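Local coordinates for protein mannan endo-1,6-alpha-mannosidase (Chaetomium thermophilum, PDB 6RY0) that probably cleaves alpha-1,6-mannosidic linkages and is thought to take part in transferring GPI-anchored glycoproteins into the fungal cell wall, at residues A[49-54]-A[99-104]; A[57-62]-A[106-111]; A[237-242]-A[294-299]. All blocks are in the same frame, centred on the assembly; numbering follows the deposited sequence.

Contact 1: residues A[49-54]-A[99-104]; sequences LFYKGN and NHVIME
Tyr51 CG and Val101 CG1 both stand anti to their backbone N, beside the carbonyl carbon (chi1 177° and 171°), which turns ring and methyl toward each other. This seats the loop after helix 33-48 against helix 99-108, in a protein whose family has an (alpha/alpha)6-barrel fold. The methyl Val101 CG1 comes within 3.5 Å of Tyr51 CE2, approaching the ring obliquely, the two side chains sliding past one another in opposite directions. On one face of the ring, over its centre, lies the amide nitrogen Gly53 N, 3.4 Å above the Tyr51 plane, so the loop curls over its own aromatic group. Glu104, extended beyond CG, reaches out from the helix toward Asn54, where its OE1 lies 3.6 Å from Asn54 CA. Tyr51 also packs on Met82 of helix 76-93, and its OH is hydrogen-bonded to the backbone N of Gly61. No direct hydrogen bond joins the two segments; one water, in the plane of the Tyr51 ring, does so instead. It accepts from Tyr51 OH at 2.6 Å, while its own two hydrogens go to Val101 O at 2.8 Å and to Glu104 OE1 at 2.7 Å.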
ATOM      1  N   LEU A  49      -8.106  -5.318  17.510  1.00  8.50           N
ATOM      2  CA  LEU A  49      -7.658  -5.343  18.896  1.00  8.82           C
ATOM      3  C   LEU A  49      -6.323  -4.598  19.075  1.00  9.66           C
ATOM      4  O   LEU A  49      -6.022  -4.115  20.169  1.00 11.37           O
ATOM      5  CB  LEU A  49      -7.501  -6.765  19.419  1.00  9.36           C
ATOM      6  CG  LEU A  49      -8.794  -7.563  19.549  1.00 10.41           C
ATOM      7  CD1 LEU A  49      -8.439  -9.009  19.941  1.00 10.87           C
ATOM      8  CD2 LEU A  49      -9.733  -6.954  20.571  1.00 11.05           C
ATOM      9  N   PHE A  50      -5.485  -4.538  18.032  1.00  8.87           N
ATOM     10  CA  PHE A  50      -4.224  -3.817  18.153  1.00  9.19           C
ATOM     11  C   PHE A  50      -4.413  -2.305  18.216  1.00  9.28           C
ATOM     12  O   PHE A  50      -3.520  -1.589  18.667  1.00 10.38           O
ATOM     13  CB  PHE A  50      -3.320  -4.147  16.962  1.00 10.01           C
ATOM     14  CG  PHE A  50      -2.817  -5.561  16.955  1.00 10.14           C
ATOM     15  CD1 PHE A  50      -1.688  -5.923  17.665  1.00 11.57           C
ATOM     16  CD2 PHE A  50      -3.439  -6.518  16.199  1.00  9.95           C
ATOM     17  CE1 PHE A  50      -1.225  -7.226  17.651  1.00 12.30           C
ATOM     18  CE2 PHE A  50      -2.985  -7.829  16.200  1.00 10.57           C
ATOM     19  CZ  PHE A  50      -1.879  -8.182  16.930  1.00 11.40           C
ATOM     20  N   TYR A  51      -5.508  -1.829  17.662  1.00  8.96           N
ATOM     21  CA  TYR A  51      -5.759  -0.418  17.424  1.00  9.68           C
ATOM     22  C   TYR A  51      -6.512   0.190  18.601  1.00 10.24           C
ATOM     23  O   TYR A  51      -7.559  -0.303  18.978  1.00 12.54           O
ATOM     24  CB  TYR A  51      -6.574  -0.265  16.153  1.00 10.77           C
ATOM     25  CG  TYR A  51      -6.951   1.154  15.842  1.00 10.51           C
ATOM     26  CD1 TYR A  51      -6.015   2.060  15.372  1.00 10.36           C
ATOM     27  CD2 TYR A  51      -8.265   1.592  15.978  1.00 10.53           C
ATOM     28  CE1 TYR A  51      -6.372   3.375  15.075  1.00 10.37           C
ATOM     29  CE2 TYR A  51      -8.628   2.893  15.685  1.00 10.50           C
ATOM     30  CZ  TYR A  51      -7.678   3.783  15.233  1.00  9.86           C
ATOM     31  OH  TYR A  51      -7.985   5.070  14.910  1.00 10.57           O
ATOM     32  N   LYS A  52      -5.963   1.269  19.158  1.00 10.18           N
ATOM     33  CA  LYS A  52      -6.536   1.950  20.305  1.00 11.88           C
ATOM     34  C   LYS A  52      -7.020   3.348  19.959  1.00 10.95           C
ATOM     35  O   LYS A  52      -7.512   4.048  20.841  1.00 11.96           O
ATOM     36  CB  LYS A  52      -5.468   2.049  21.426  1.00 15.06           C
ATOM     37  CG  LYS A  52      -4.713   0.759  21.714  1.00 16.15           C
ATOM     38  CD  LYS A  52      -5.653  -0.329  22.074  1.00 17.34           C
ATOM     39  CE  LYS A  52      -4.902  -1.573  22.526  1.00 18.67           C
ATOM     40  NZ  LYS A  52      -5.849  -2.686  22.753  1.00 19.76           N
ATOM     41  N   GLY A  53      -6.891   3.778  18.710  1.00 10.56           N
ATOM     42  CA  GLY A  53      -7.065   5.180  18.387  1.00 11.36           C
ATOM     43  C   GLY A  53      -8.427   5.749  18.526  1.00 12.73           C
ATOM     44  O   GLY A  53      -8.589   6.972  18.535  1.00 14.49           O
ATOM     45  N   ASN A  54      -9.426   4.894  18.579  1.00 13.85           N
ATOM     46  CA  ASN A  54     -10.801   5.327  18.784  1.00 16.02           C
ATOM     47  C   ASN A  54     -11.173   5.447  20.244  1.00 17.34           C
ATOM     48  O   ASN A  54     -12.298   5.825  20.539  1.00 19.62           O
ATOM     49  CB  ASN A  54     -11.759   4.357  18.090  1.00 17.90           C
ATOM     50  CG  ASN A  54     -11.627   2.955  18.609  1.00 19.45           C
ATOM     51  OD1 ASN A  54     -10.499   2.460  18.825  1.00 20.59           O
ATOM     52  ND2 ASN A  54     -12.756   2.295  18.823  1.00 21.33           N
ATOM     53  N   ASN A  99     -16.411   1.076   9.675  1.00  9.83           N
ATOM     54  CA  ASN A  99     -16.311   2.243   8.796  1.00  9.96           C
ATOM     55  C   ASN A  99     -16.172   3.560   9.561  1.00 10.24           C
ATOM     56  O   ASN A  99     -15.398   4.429   9.156  1.00 10.91           O
ATOM     57  CB  ASN A  99     -17.477   2.322   7.814  1.00 10.38           C
ATOM     58  CG  ASN A  99     -17.395   1.288   6.717  1.00 10.54           C
ATOM     59  OD1 ASN A  99     -16.472   0.492   6.641  1.00 10.80           O
ATOM     60  ND2 ASN A  99     -18.397   1.306   5.846  1.00 11.48           N
ATOM     61  N   HIS A 100     -16.896   3.730  10.657  0.89 10.39           N
ATOM     62  CA  HIS A 100     -16.813   4.979  11.418  0.89 10.86           C
ATOM     63  C   HIS A 100     -15.428   5.183  12.007  0.89 10.07           C
ATOM     64  O   HIS A 100     -14.879   6.287  11.988  0.89 11.47           O
ATOM     65  CB  HIS A 100     -17.919   5.045  12.499  0.89 14.18           C
ATOM     66  CG  HIS A 100     -17.791   4.048  13.620  0.89 19.70           C
ATOM     67  ND1 HIS A 100     -18.051   2.696  13.480  0.89 22.07           N
ATOM     68  CD2 HIS A 100     -17.520   4.235  14.937  0.89 21.63           C
ATOM     69  CE1 HIS A 100     -17.898   2.093  14.648  0.89 22.21           C
ATOM     70  NE2 HIS A 100     -17.596   3.007  15.551  0.89 22.02           N
ATOM     71  N   VAL A 101     -14.867   4.112  12.550  1.00 10.70           N
ATOM     72  CA  VAL A 101     -13.540   4.166  13.143  1.00 11.19           C
ATOM     73  C   VAL A 101     -12.488   4.535  12.093  1.00  9.02           C
ATOM     74  O   VAL A 101     -11.569   5.321  12.341  1.00  8.99           O
ATOM     75  CB  VAL A 101     -13.201   2.761  13.784  1.00 14.83           C
ATOM     76  CG1 VAL A 101     -11.765   2.674  14.218  1.00 16.10           C
ATOM     77  CG2 VAL A 101     -14.150   2.445  14.931  1.00 17.59           C
ATOM     78  N   ILE A 102     -12.631   3.955  10.910  1.00  8.67           N
ATOM     79  CA  ILE A 102     -11.694   4.180   9.828  1.00  8.44           C
ATOM     80  C   ILE A 102     -11.829   5.591   9.269  1.00  8.54           C
ATOM     81  O   ILE A 102     -10.818   6.253   9.027  1.00  8.91           O
ATOM     82  CB  ILE A 102     -11.876   3.081   8.770  1.00  9.32           C
ATOM     83  CG1 ILE A 102     -11.608   1.698   9.387  1.00 10.01           C
ATOM     84  CG2 ILE A 102     -11.018   3.362   7.535  1.00  9.93           C
ATOM     85  CD1 ILE A 102     -10.232   1.465   9.959  1.00  9.78           C
ATOM     86  N   MET A 103     -13.051   6.073   9.102  1.00  8.94           N
ATOM     87  CA  MET A 103     -13.212   7.444   8.642  0.78  9.84           C
ATOM     88  C   MET A 103     -12.558   8.389   9.646  1.00  9.64           C
ATOM     89  O   MET A 103     -11.845   9.320   9.231  1.00 10.11           O
ATOM     90  CB  MET A 103     -14.687   7.809   8.435  0.78  9.91           C
ATOM     91  CG  MET A 103     -14.868   9.238   7.978  0.78 11.10           C
ATOM     92  SD  MET A 103     -16.562   9.776   7.945  0.78 11.85           S
ATOM     93  CE  MET A 103     -17.214   8.734   6.634  0.78 13.43           C
ATOM     94  N   GLU A 104     -12.782   8.182  10.938  1.00  9.47           N
ATOM     95  CA  GLU A 104     -12.188   9.042  11.962  1.00  9.68           C
ATOM     96  C   GLU A 104     -10.664   9.033  11.874  1.00  8.61           C
ATOM     97  O   GLU A 104     -10.007  10.084  11.950  1.00  9.11           O
ATOM     98  CB  GLU A 104     -12.641   8.629  13.362  1.00 11.26           C
ATOM     99  CG  GLU A 104     -12.033   9.392  14.544  1.00 13.77           C
ATOM    100  CD  GLU A 104     -12.316   8.757  15.917  1.00 17.04           C
ATOM    101  OE1 GLU A 104     -12.030   7.560  16.172  1.00 17.17           O
ATOM    102  OE2 GLU A 104     -12.787   9.513  16.772  1.00 21.44           O
TER
HETATM  103  O   HOH W   1     -10.485   5.796  14.863  1.00 10.97           O

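Contact 2: residues A[57-62]-A[106-111]; sequences GEIPGI and MLHQVG
A type II beta turn running from Ile59 to Ile62 docks here against the C-terminal end of helix 99-108, meeting it through His108 and Gln109. Pro60 takes the second position of the turn and lies flat against the imidazole: its CD stands 3.7 Å from the centroid of the His108 ring and only 1° from the ring normal, a CH-pi contact over the centre of the face. His108 CG is anti to the backbone N (chi1 -166°), which turns the ring out toward the loop, and its CB packs on Pro60 CB at 3.8 Å. The polar link is a nearly straight hydrogen bond (169°) from Gln109 NE2 to Pro60 O, 2.9 Å long. This donor lies in the carbonyl plane, and the oxygen in turn lies close to the amide plane of Gln109. Bent about its CB-CG bond, Gln109 brings the same NE2 to the edge of the His108 ring, with Ile59 CG2 3.6 Å from NE2. The other polar atom of the amide, OE1, accepts from Trp76 NE1, which fixes which way the flat group faces. A leucine in place of Gln109 would probably leave both Pro60 O and Trp76 NE1 without their partner and the turn less firmly tied to the helix end. Gly61 meets Gln109 with bare backbone; a CB there would fall 2.8 Å from Gln109 CG. Its positive phi in the third position, following proline in the second, is the Pro-Gly pattern typical of type II turns.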
ATOM      1  N   GLY A  57      -8.795   9.560  24.820  1.00 25.75           N
ATOM      2  CA  GLY A  57      -7.425   9.908  25.134  1.00 25.21           C
ATOM      3  C   GLY A  57      -6.373   9.434  24.142  1.00 23.60           C
ATOM      4  O   GLY A  57      -5.218   9.819  24.274  1.00 24.96           O
ATOM      5  N   GLU A  58      -6.759   8.640  23.146  1.00 19.73           N
ATOM      6  CA  GLU A  58      -5.805   8.115  22.173  1.00 16.88           C
ATOM      7  C   GLU A  58      -5.917   8.887  20.859  1.00 15.70           C
ATOM      8  O   GLU A  58      -6.826   9.688  20.674  1.00 17.64           O
ATOM      9  CB  GLU A  58      -6.054   6.634  21.937  1.00 17.58           C
ATOM     10  CG  GLU A  58      -6.055   5.784  23.208  1.00 20.13           C
ATOM     11  CD  GLU A  58      -4.681   5.546  23.791  1.00 23.75           C
ATOM     12  OE1 GLU A  58      -3.672   5.854  23.138  1.00 25.20           O
ATOM     13  OE2 GLU A  58      -4.606   5.011  24.916  1.00 26.35           O
ATOM     14  N   ILE A  59      -4.985   8.631  19.951  1.00 14.15           N
ATOM     15  CA  ILE A  59      -4.892   9.350  18.699  1.00 13.10           C
ATOM     16  C   ILE A  59      -5.464   8.525  17.543  1.00 11.24           C
ATOM     17  O   ILE A  59      -4.940   7.475  17.207  1.00 11.34           O
ATOM     18  CB  ILE A  59      -3.411   9.655  18.405  1.00 14.31           C
ATOM     19  CG1 ILE A  59      -2.770  10.466  19.532  1.00 16.07           C
ATOM     20  CG2 ILE A  59      -3.270  10.362  17.059  1.00 14.76           C
ATOM     21  CD1 ILE A  59      -1.293  10.717  19.331  1.00 17.39           C
ATOM     22  N   PRO A  60      -6.535   9.007  16.916  1.00 10.62           N
ATOM     23  CA  PRO A  60      -7.060   8.243  15.786  1.00  9.85           C
ATOM     24  C   PRO A  60      -6.084   8.131  14.630  1.00  9.29           C
ATOM     25  O   PRO A  60      -5.375   9.075  14.308  1.00 10.06           O
ATOM     26  CB  PRO A  60      -8.320   9.003  15.389  1.00 10.52           C
ATOM     27  CG  PRO A  60      -8.706   9.798  16.629  1.00 12.18           C
ATOM     28  CD  PRO A  60      -7.411  10.134  17.278  1.00 11.76           C
ATOM     29  N   GLY A  61      -6.124   6.984  13.975  1.00  8.47           N
ATOM     30  CA  GLY A  61      -5.431   6.779  12.725  1.00  8.59           C
ATOM     31  C   GLY A  61      -4.071   6.122  12.832  1.00  8.83           C
ATOM     32  O   GLY A  61      -3.491   5.817  11.799  1.00 10.87           O
ATOM     33  N   ILE A  62      -3.557   5.914  14.036  1.00  8.82           N
ATOM     34  CA  ILE A  62      -2.279   5.260  14.205  1.00  8.89           C
ATOM     35  C   ILE A  62      -2.407   4.009  15.045  1.00  9.28           C
ATOM     36  O   ILE A  62      -3.271   3.902  15.922  1.00 11.85           O
ATOM     37  CB  ILE A  62      -1.184   6.182  14.819  1.00 10.49           C
ATOM     38  CG1 ILE A  62      -1.608   6.709  16.193  1.00 13.11           C
ATOM     39  CG2 ILE A  62      -0.848   7.301  13.858  1.00 11.66           C
ATOM     40  CD1 ILE A  62      -0.470   7.384  16.962  1.00 15.87           C
ATOM     41  N   MET A 106      -8.682   8.164   9.267  1.00  7.78           N
ATOM     42  CA  MET A 106      -8.208   8.813   8.041  0.59  7.54           C
ATOM     43  C   MET A 106      -8.298  10.328   8.147  1.00  8.17           C
ATOM     44  O   MET A 106      -7.394  11.017   7.681  1.00  8.83           O
ATOM     45  CB  MET A 106      -8.970   8.276   6.839  0.59  7.90           C
ATOM     46  CG  MET A 106      -8.697   6.782   6.579  0.59  8.00           C
ATOM     47  SD  MET A 106      -9.649   6.021   5.248  0.59  8.61           S
ATOM     48  CE  MET A 106      -8.978   6.843   3.809  0.59 10.10           C
ATOM     49  N   LEU A 107      -9.386  10.859   8.692  1.00  8.17           N
ATOM     50  CA  LEU A 107      -9.544  12.304   8.744  1.00  8.57           C
ATOM     51  C   LEU A 107      -8.619  12.934   9.763  1.00  8.72           C
ATOM     52  O   LEU A 107      -8.227  14.094   9.610  1.00  9.21           O
ATOM     53  CB  LEU A 107     -10.976  12.647   9.066  1.00  9.00           C
ATOM     54  CG  LEU A 107     -11.969  12.393   7.932  1.00 10.35           C
ATOM     55  CD1 LEU A 107     -13.383  12.654   8.386  1.00 11.37           C
ATOM     56  CD2 LEU A 107     -11.649  13.227   6.705  1.00 11.31           C
ATOM     57  N   HIS A 108      -8.263  12.223  10.826  1.00  8.26           N
ATOM     58  CA  HIS A 108      -7.463  12.834  11.874  1.00  8.69           C
ATOM     59  C   HIS A 108      -6.062  13.161  11.408  1.00  8.73           C
ATOM     60  O   HIS A 108      -5.440  14.073  11.934  1.00 10.00           O
ATOM     61  CB  HIS A 108      -7.405  11.911  13.099  1.00  9.44           C
ATOM     62  CG  HIS A 108      -6.889  12.582  14.320  1.00 11.24           C
ATOM     63  ND1 HIS A 108      -7.698  13.337  15.133  1.00 14.29           N
ATOM     64  CD2 HIS A 108      -5.649  12.635  14.863  1.00 13.43           C
ATOM     65  CE1 HIS A 108      -6.980  13.814  16.130  1.00 15.39           C
ATOM     66  NE2 HIS A 108      -5.734  13.407  15.993  1.00 14.83           N
ATOM     67  N   GLN A 109      -5.559  12.416  10.419  1.00  7.82           N
ATOM     68  CA  GLN A 109      -4.146  12.459  10.038  1.00  7.63           C
ATOM     69  C   GLN A 109      -3.866  13.348   8.809  1.00  7.75           C
ATOM     70  O   GLN A 109      -2.734  13.359   8.331  1.00  8.11           O
ATOM     71  CB  GLN A 109      -3.628  11.050   9.814  1.00  8.02           C
ATOM     72  CG  GLN A 109      -3.618  10.225  11.119  1.00  8.54           C
ATOM     73  CD  GLN A 109      -2.721  10.812  12.179  1.00  8.32           C
ATOM     74  OE1 GLN A 109      -1.761  11.517  11.872  1.00  9.12           O
ATOM     75  NE2 GLN A 109      -3.009  10.523  13.437  1.00  9.93           N
ATOM     76  N   VAL A 110      -4.865  14.109   8.334  1.00  7.57           N
ATOM     77  CA  VAL A 110      -4.719  14.816   7.064  1.00  7.84           C
ATOM     78  C   VAL A 110      -3.807  16.035   7.129  1.00  7.93           C
ATOM     79  O   VAL A 110      -3.336  16.495   6.101  1.00  7.50           O
ATOM     80  CB  VAL A 110      -6.073  15.261   6.509  1.00  8.26           C
ATOM     81  CG1 VAL A 110      -6.973  14.047   6.246  1.00  8.99           C
ATOM     82  CG2 VAL A 110      -6.778  16.300   7.413  1.00  8.92           C
ATOM     83  N   GLY A 111      -3.546  16.571   8.315  1.00  8.48           N
ATOM     84  CA  GLY A 111      -2.735  17.768   8.448  1.00  9.41           C
ATOM     85  C   GLY A 111      -3.541  19.032   8.192  1.00 10.29           C
ATOM     86  O   GLY A 111      -4.621  19.000   7.619  1.00  9.71           O
TER

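Contact 3: residues A[237-242]-A[294-299]; sequences HETWAV and ILRDFF
A single carbonyl oxygen, Thr239 O, is gripped end-on by both terminal nitrogens of Arg296. NH1 and NH2 each lie 2.9 Å from Thr239 O, and because the two share one acceptor their N-H...O angles are bent to about 145°. The oxygen sits almost exactly in the guanidinium plane but is not met symmetrically: NH1 lies in the carbonyl plane on a lone pair, whereas NH2 rides 44° above that plane. The NE-NH2 edge of the guanidinium is occupied as well. Arg296 NE donates to Asp297 OD1 at 2.9 Å along a nearly straight line (176°), and Arg296 NH2 reaches Asp297 OD2 at 2.9 Å, a side-on salt bridge between neighbours on the helix. The bend of the arginine chain about CG-CD lets it serve both partners, and the carboxylate probably restrains the flat group from rotating while balancing its charge. NH2 thus bonds in two directions, one to the loop and one to the helix. On the loop, Thr239 OG1 accepts from Ala241 N at 3.2 Å, an ST turn that shapes the chain just where its carbonyl is presented. Thr239 CB rests 3.8 Å from Arg296 NH2, and a dimethyl sulfoxide, probably from the crystallisation liquor, also lies beside Arg296. Next in the loop, Trp240 packs on Arg286, Asn289 and Leu290 of the same helix 281-298. Val242 then carries the loop inward between Leu290 and Ala264 and Leu267 of helix 261-278, just before strand 245-247.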
ATOM      1  N   HIS A 237      16.190  -4.558 -16.622  1.00  8.16           N
ATOM      2  CA  HIS A 237      15.775  -4.592 -18.010  1.00  8.77           C
ATOM      3  C   HIS A 237      15.705  -5.994 -18.581  1.00  9.75           C
ATOM      4  O   HIS A 237      15.070  -6.188 -19.602  1.00 12.20           O
ATOM      5  CB  HIS A 237      16.753  -3.796 -18.875  1.00  9.10           C
ATOM      6  CG  HIS A 237      16.735  -2.333 -18.611  1.00  8.67           C
ATOM      7  ND1 HIS A 237      17.184  -1.416 -19.539  1.00  8.85           N
ATOM      8  CD2 HIS A 237      16.287  -1.613 -17.554  1.00  8.56           C
ATOM      9  CE1 HIS A 237      17.019  -0.196 -19.053  1.00  9.22           C
ATOM     10  NE2 HIS A 237      16.497  -0.285 -17.850  1.00  9.01           N
ATOM     11  N   GLU A 238      16.382  -6.949 -17.957  0.84  8.54           N
ATOM     12  CA  GLU A 238      16.379  -8.327 -18.403  0.84  8.92           C
ATOM     13  C   GLU A 238      15.303  -9.145 -17.696  0.84  8.38           C
ATOM     14  O   GLU A 238      14.529  -9.863 -18.313  0.84  9.63           O
ATOM     15  CB  GLU A 238      17.764  -8.955 -18.186  0.84 10.62           C
ATOM     16  CG  GLU A 238      17.794 -10.457 -18.473  0.84 14.03           C
ATOM     17  CD  GLU A 238      19.085 -11.149 -18.038  0.84 16.95           C
ATOM     18  OE1 GLU A 238      20.017 -10.492 -17.502  0.84 20.96           O
ATOM     19  OE2 GLU A 238      19.169 -12.373 -18.206  0.84 17.41           O
ATOM     20  N   THR A 239      15.262  -9.047 -16.378  1.00  8.38           N
ATOM     21  CA  THR A 239      14.433  -9.956 -15.567  1.00  8.44           C
ATOM     22  C   THR A 239      13.165  -9.315 -15.013  1.00  7.87           C
ATOM     23  O   THR A 239      12.296 -10.038 -14.510  1.00  7.90           O
ATOM     24  CB  THR A 239      15.218 -10.512 -14.370  1.00  8.41           C
ATOM     25  OG1 THR A 239      15.418  -9.412 -13.466  1.00  8.53           O
ATOM     26  CG2 THR A 239      16.549 -11.102 -14.805  1.00 10.14           C
ATOM     27  N   TRP A 240      13.084  -7.996 -15.028  1.00  7.38           N
ATOM     28  CA  TRP A 240      11.957  -7.282 -14.449  1.00  7.26           C
ATOM     29  C   TRP A 240      11.820  -7.483 -12.948  1.00  7.62           C
ATOM     30  O   TRP A 240      10.784  -7.144 -12.378  1.00  8.52           O
ATOM     31  CB  TRP A 240      10.654  -7.509 -15.225  1.00  8.31           C
ATOM     32  CG  TRP A 240      10.714  -6.805 -16.551  1.00  8.72           C
ATOM     33  CD1 TRP A 240      11.504  -7.095 -17.631  1.00 10.01           C
ATOM     34  CD2 TRP A 240      10.042  -5.598 -16.900  1.00  9.27           C
ATOM     35  NE1 TRP A 240      11.337  -6.164 -18.622  1.00 11.29           N
ATOM     36  CE2 TRP A 240      10.438  -5.241 -18.197  1.00 10.86           C
ATOM     37  CE3 TRP A 240       9.137  -4.777 -16.234  1.00 11.15           C
ATOM     38  CZ2 TRP A 240       9.945  -4.109 -18.850  1.00 13.17           C
ATOM     39  CZ3 TRP A 240       8.666  -3.648 -16.886  1.00 13.12           C
ATOM     40  CH2 TRP A 240       9.069  -3.340 -18.177  1.00 14.12           C
ATOM     41  N   ALA A 241      12.880  -7.944 -12.294  1.00  7.62           N
ATOM     42  CA  ALA A 241      13.027  -7.733 -10.872  1.00  7.58           C
ATOM     43  C   ALA A 241      12.967  -6.243 -10.565  1.00  7.02           C
ATOM     44  O   ALA A 241      13.333  -5.416 -11.396  1.00  7.91           O
ATOM     45  CB  ALA A 241      14.358  -8.285 -10.397  1.00  8.58           C
ATOM     46  N   VAL A 242      12.547  -5.917  -9.349  1.00  6.95           N
ATOM     47  CA  VAL A 242      12.404  -4.533  -8.926  1.00  6.93           C
ATOM     48  C   VAL A 242      13.197  -4.315  -7.647  1.00  6.71           C
ATOM     49  O   VAL A 242      12.872  -4.853  -6.569  1.00  7.43           O
ATOM     50  CB  VAL A 242      10.929  -4.138  -8.764  1.00  7.05           C
ATOM     51  CG1 VAL A 242      10.824  -2.675  -8.316  1.00  7.56           C
ATOM     52  CG2 VAL A 242      10.168  -4.352 -10.073  1.00  7.32           C
ATOM     53  N   ILE A 294       7.125 -11.227 -10.558  1.00  6.61           N
ATOM     54  CA  ILE A 294       6.584 -11.433  -9.220  1.00  6.83           C
ATOM     55  C   ILE A 294       6.313 -12.895  -8.937  1.00  7.36           C
ATOM     56  O   ILE A 294       6.640 -13.415  -7.857  1.00  7.90           O
ATOM     57  CB  ILE A 294       5.319 -10.590  -9.055  1.00  7.00           C
ATOM     58  CG1 ILE A 294       5.663  -9.117  -8.940  1.00  7.34           C
ATOM     59  CG2 ILE A 294       4.476 -11.056  -7.879  1.00  8.20           C
ATOM     60  CD1 ILE A 294       4.496  -8.178  -9.228  1.00  8.17           C
ATOM     61  N   LEU A 295       5.703 -13.569  -9.898  1.00  7.52           N
ATOM     62  CA  LEU A 295       5.382 -14.971  -9.723  1.00  8.14           C
ATOM     63  C   LEU A 295       6.650 -15.801  -9.580  1.00  8.72           C
ATOM     64  O   LEU A 295       6.693 -16.746  -8.801  1.00 12.08           O
ATOM     65  CB  LEU A 295       4.516 -15.489 -10.875  1.00  8.80           C
ATOM     66  CG  LEU A 295       3.133 -14.873 -10.933  1.00  9.33           C
ATOM     67  CD1 LEU A 295       2.457 -15.211 -12.236  1.00 10.90           C
ATOM     68  CD2 LEU A 295       2.256 -15.250  -9.749  1.00 10.71           C
ATOM     69  N   ARG A 296       7.689 -15.442 -10.322  1.00  7.55           N
ATOM     70  CA  ARG A 296       8.970 -16.123 -10.245  1.00  8.16           C
ATOM     71  C   ARG A 296       9.678 -15.888  -8.919  1.00  8.32           C
ATOM     72  O   ARG A 296      10.290 -16.793  -8.350  1.00  9.64           O
ATOM     73  CB  ARG A 296       9.827 -15.609 -11.414  1.00  8.24           C
ATOM     74  CG  ARG A 296      11.252 -16.111 -11.465  1.00  8.69           C
ATOM     75  CD  ARG A 296      12.077 -15.326 -12.466  1.00  9.09           C
ATOM     76  NE  ARG A 296      12.244 -13.952 -11.982  1.00  8.62           N
ATOM     77  CZ  ARG A 296      12.235 -12.840 -12.710  1.00  8.38           C
ATOM     78  NH1 ARG A 296      12.098 -12.886 -14.032  1.00  9.19           N
ATOM     79  NH2 ARG A 296      12.353 -11.668 -12.109  1.00  8.11           N
ATOM     80  N   ASP A 297       9.646 -14.645  -8.464  1.00  7.82           N
ATOM     81  CA  ASP A 297      10.488 -14.244  -7.351  1.00  8.31           C
ATOM     82  C   ASP A 297       9.851 -14.378  -5.978  1.00  7.95           C
ATOM     83  O   ASP A 297      10.550 -14.733  -5.014  1.00  9.33           O
ATOM     84  CB  ASP A 297      10.937 -12.786  -7.539  1.00  8.41           C
ATOM     85  CG  ASP A 297      11.831 -12.581  -8.752  1.00  8.86           C
ATOM     86  OD1 ASP A 297      12.501 -13.565  -9.163  1.00  9.94           O
ATOM     87  OD2 ASP A 297      11.896 -11.436  -9.254  1.00  8.92           O
ATOM     88  N   PHE A 298       8.567 -14.060  -5.866  1.00  7.45           N
ATOM     89  CA  PHE A 298       7.948 -13.944  -4.543  1.00  7.96           C
ATOM     90  C   PHE A 298       7.028 -15.078  -4.180  1.00  8.74           C
ATOM     91  O   PHE A 298       6.655 -15.188  -3.025  1.00 12.18           O
ATOM     92  CB  PHE A 298       7.184 -12.616  -4.402  1.00  7.69           C
ATOM     93  CG  PHE A 298       8.106 -11.436  -4.433  1.00  7.43           C
ATOM     94  CD1 PHE A 298       8.929 -11.174  -3.360  1.00  7.90           C
ATOM     95  CD2 PHE A 298       8.183 -10.633  -5.551  1.00  8.53           C
ATOM     96  CE1 PHE A 298       9.812 -10.109  -3.397  1.00  8.51           C
ATOM     97  CE2 PHE A 298       9.051  -9.581  -5.601  1.00  8.42           C
ATOM     98  CZ  PHE A 298       9.885  -9.332  -4.523  1.00  8.37           C
ATOM     99  N   PHE A 299       6.637 -15.924  -5.119  1.00  8.10           N
ATOM    100  CA  PHE A 299       5.742 -17.026  -4.807  1.00  8.78           C
ATOM    101  C   PHE A 299       6.538 -18.304  -4.825  1.00 10.11           C
ATOM    102  O   PHE A 299       7.176 -18.661  -5.808  1.00 11.46           O
ATOM    103  CB  PHE A 299       4.546 -17.042  -5.761  1.00  9.28           C
ATOM    104  CG  PHE A 299       3.568 -15.949  -5.442  1.00  9.26           C
ATOM    105  CD1 PHE A 299       3.749 -14.662  -5.911  1.00  8.68           C
ATOM    106  CD2 PHE A 299       2.483 -16.183  -4.616  1.00 10.59           C
ATOM    107  CE1 PHE A 299       2.851 -13.644  -5.593  1.00 10.35           C
ATOM    108  CE2 PHE A 299       1.598 -15.179  -4.292  1.00 11.73           C
ATOM    109  CZ  PHE A 299       1.775 -13.911  -4.766  1.00 11.75           C
TER

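Contacts 1 and 2 form one continuous patch, with centres 9 Å apart: both press the long loop between helices 33-48 and 76-93 onto helix 99-108, and their segments alternate along the chain. They touch where Gly53 O lies 3.4 Å from Pro60 CG. Contact 2 is the nearer to the metal sites, the side chain of Ile62 being about 11 Å from that of the calcium ligand Asp73, and that of Gln109 about 10 Å from that of Asp129, which belongs to a second calcium site not occupied in this model. Contact 3 lies across the chain's centre, about 36 Å from contact 1 and 37 Å from contact 2 between centres, away from both calcium-binding positions.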